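Local coordinates for fluoride-specific ion channel FluC (Bordetella pertussis, PDB 5NKQ), which forms a fluoride-specific membrane channel that lowers the cell's fluoride concentration and so limits fluoride toxicity, while excluding chloride, at residues G34-T39 against A102-A107. Numbering follows the deposited sequence.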
loop_
_atom_site.group_PDB
_atom_site.type_symbol
_atom_site.label_atom_id
_atom_site.label_comp_id
_atom_site.label_asym_id
_atom_site.label_seq_id
_atom_site.Cartn_x
_atom_site.Cartn_y
_atom_site.Cartn_z
ATOM N N GLY A 34 -12.944 15.595 3.984
ATOM C CA GLY A 34 -13.893 14.636 3.455
ATOM C C GLY A 34 -13.264 13.552 2.607
ATOM O O GLY A 34 -13.826 12.462 2.469
ATOM N N TRP A 35 -12.090 13.833 2.036
ATOM C CA TRP A 35 -11.421 12.897 1.146
ATOM C C TRP A 35 -9.923 12.929 1.426
ATOM O O TRP A 35 -9.332 14.022 1.503
ATOM C CB TRP A 35 -11.703 13.242 -0.319
ATOM C CG TRP A 35 -11.341 12.157 -1.287
ATOM C CD1 TRP A 35 -10.152 11.998 -1.935
ATOM C CD2 TRP A 35 -12.184 11.085 -1.725
ATOM N NE1 TRP A 35 -10.200 10.891 -2.747
ATOM C CE2 TRP A 35 -11.437 10.313 -2.637
ATOM C CE3 TRP A 35 -13.496 10.701 -1.435
ATOM C CZ2 TRP A 35 -11.957 9.181 -3.260
ATOM C CZ3 TRP A 35 -14.012 9.577 -2.054
ATOM C CH2 TRP A 35 -13.243 8.830 -2.955
ATOM N N PRO A 36 -9.281 11.770 1.595
ATOM C CA PRO A 36 -7.823 11.732 1.843
ATOM C C PRO A 36 -7.020 11.915 0.560
ATOM O O PRO A 36 -6.405 10.988 0.022
ATOM C CB PRO A 36 -7.628 10.343 2.470
ATOM C CG PRO A 36 -9.014 9.800 2.744
ATOM C CD PRO A 36 -9.892 10.440 1.732
ATOM N N TRP A 37 -7.017 13.150 0.048
ATOM C CA TRP A 37 -6.320 13.427 -1.203
ATOM C C TRP A 37 -4.813 13.246 -1.070
ATOM O O TRP A 37 -4.139 12.943 -2.061
ATOM C CB TRP A 37 -6.641 14.843 -1.686
ATOM C CG TRP A 37 -8.050 15.013 -2.175
ATOM C CD1 TRP A 37 -9.057 15.691 -1.552
ATOM C CD2 TRP A 37 -8.608 14.490 -3.387
ATOM N NE1 TRP A 37 -10.207 15.626 -2.302
ATOM C CE2 TRP A 37 -9.957 14.894 -3.433
ATOM C CE3 TRP A 37 -8.098 13.721 -4.438
ATOM C CZ2 TRP A 37 -10.803 14.554 -4.488
ATOM C CZ3 TRP A 37 -8.940 13.385 -5.485
ATOM C CH2 TRP A 37 -10.276 13.801 -5.502
ATOM N N GLY A 38 -4.266 13.425 0.134
ATOM C CA GLY A 38 -2.831 13.262 0.311
ATOM C C GLY A 38 -2.393 11.814 0.203
ATOM O O GLY A 38 -1.408 11.499 -0.473
ATOM N N THR A 39 -3.113 10.913 0.876
ATOM C CA THR A 39 -2.814 9.490 0.756
ATOM C C THR A 39 -3.006 9.011 -0.676
ATOM O O THR A 39 -2.191 8.237 -1.197
ATOM C CB THR A 39 -3.695 8.680 1.708
ATOM O OG1 THR A 39 -3.568 9.193 3.039
ATOM C CG2 THR A 39 -3.284 7.211 1.692
ATOM N N ALA A 102 -16.274 2.674 -1.387
ATOM C CA ALA A 102 -16.051 1.941 -2.629
ATOM C C ALA A 102 -15.387 2.824 -3.677
ATOM O O ALA A 102 -14.555 2.350 -4.460
ATOM C CB ALA A 102 -17.372 1.381 -3.154
ATOM N N ALA A 103 -15.740 4.111 -3.707
ATOM C CA ALA A 103 -15.104 5.029 -4.644
ATOM C C ALA A 103 -13.645 5.271 -4.276
ATOM O O ALA A 103 -12.791 5.404 -5.159
ATOM C CB ALA A 103 -15.872 6.349 -4.692
ATOM N N TYR A 104 -13.340 5.331 -2.976
ATOM C CA TYR A 104 -11.957 5.536 -2.559
ATOM C C TYR A 104 -11.111 4.299 -2.829
ATOM O O TYR A 104 -9.953 4.412 -3.247
ATOM C CB TYR A 104 -11.901 5.916 -1.079
ATOM C CG TYR A 104 -10.503 6.204 -0.583
ATOM C CD1 TYR A 104 -9.748 7.229 -1.136
ATOM C CD2 TYR A 104 -9.941 5.456 0.443
ATOM C CE1 TYR A 104 -8.470 7.498 -0.686
ATOM C CE2 TYR A 104 -8.664 5.720 0.901
ATOM C CZ TYR A 104 -7.932 6.740 0.332
ATOM O OH TYR A 104 -6.659 7.006 0.784
ATOM N N ALA A 105 -11.670 3.110 -2.594
ATOM C CA ALA A 105 -10.954 1.885 -2.931
ATOM C C ALA A 105 -10.805 1.735 -4.438
ATOM O O ALA A 105 -9.751 1.312 -4.927
ATOM C CB ALA A 105 -11.673 0.674 -2.336
ATOM N N GLY A 106 -11.848 2.086 -5.192
ATOM C CA GLY A 106 -11.765 2.000 -6.640
ATOM C C GLY A 106 -10.784 2.996 -7.230
ATOM O O GLY A 106 -10.021 2.663 -8.141
ATOM N N ALA A 107 -10.790 4.231 -6.723
ATOM C CA ALA A 107 -9.844 5.228 -7.210
ATOM C C ALA A 107 -8.413 4.881 -6.821
ATOM O O ALA A 107 -7.476 5.200 -7.561
ATOM C CB ALA A 107 -10.215 6.614 -6.684
#
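Y104 buries the most surface here. Its side chain leaves helix 98-126 with CG anti to the backbone N (chi1 -178°) and reaches across to the start of helix 37-59. W35, just before that helix, also has CG anti to its backbone N; with chi2 -92° this carries the indole toward helix 98-126 and turns its face to the tyrosine. The two rings form a T-shaped stack. The edge of Y104 meets the face of the W35 six-membered ring off-centre, toward the rim, with planes at 89° and centroids 5.4 Å apart. Y104 CD1 makes the closest ring contact, 3.6 Å from W35 CZ2. Beyond it the rim of the indole reaches the helix backbone, where W35 CH2 lies 3.5 Å from Y104 N. A103 CB touches the same indole carbon. P36 is the N-cap residue of helix 37-59 and the centre of an inverse gamma turn. P36 CG lies over one face of the Y104 ring, toward its hydroxyl end, 4.0 Å from Y104 CZ. The contact packs the start of helix 37-59 and the residues before it against helix 98-126, at a fluoride pocket of the channel. T39 and Y104 both line that pocket, and Y104 is a fluoride-binding residue. Y104 OH lies 3.5 Å from T39 CG2, a van der Waals contact. E88 of helix 83-95 bridges the two hydroxyls, OE1 bonding T39 OG1 and OE2 bonding Y104 OH.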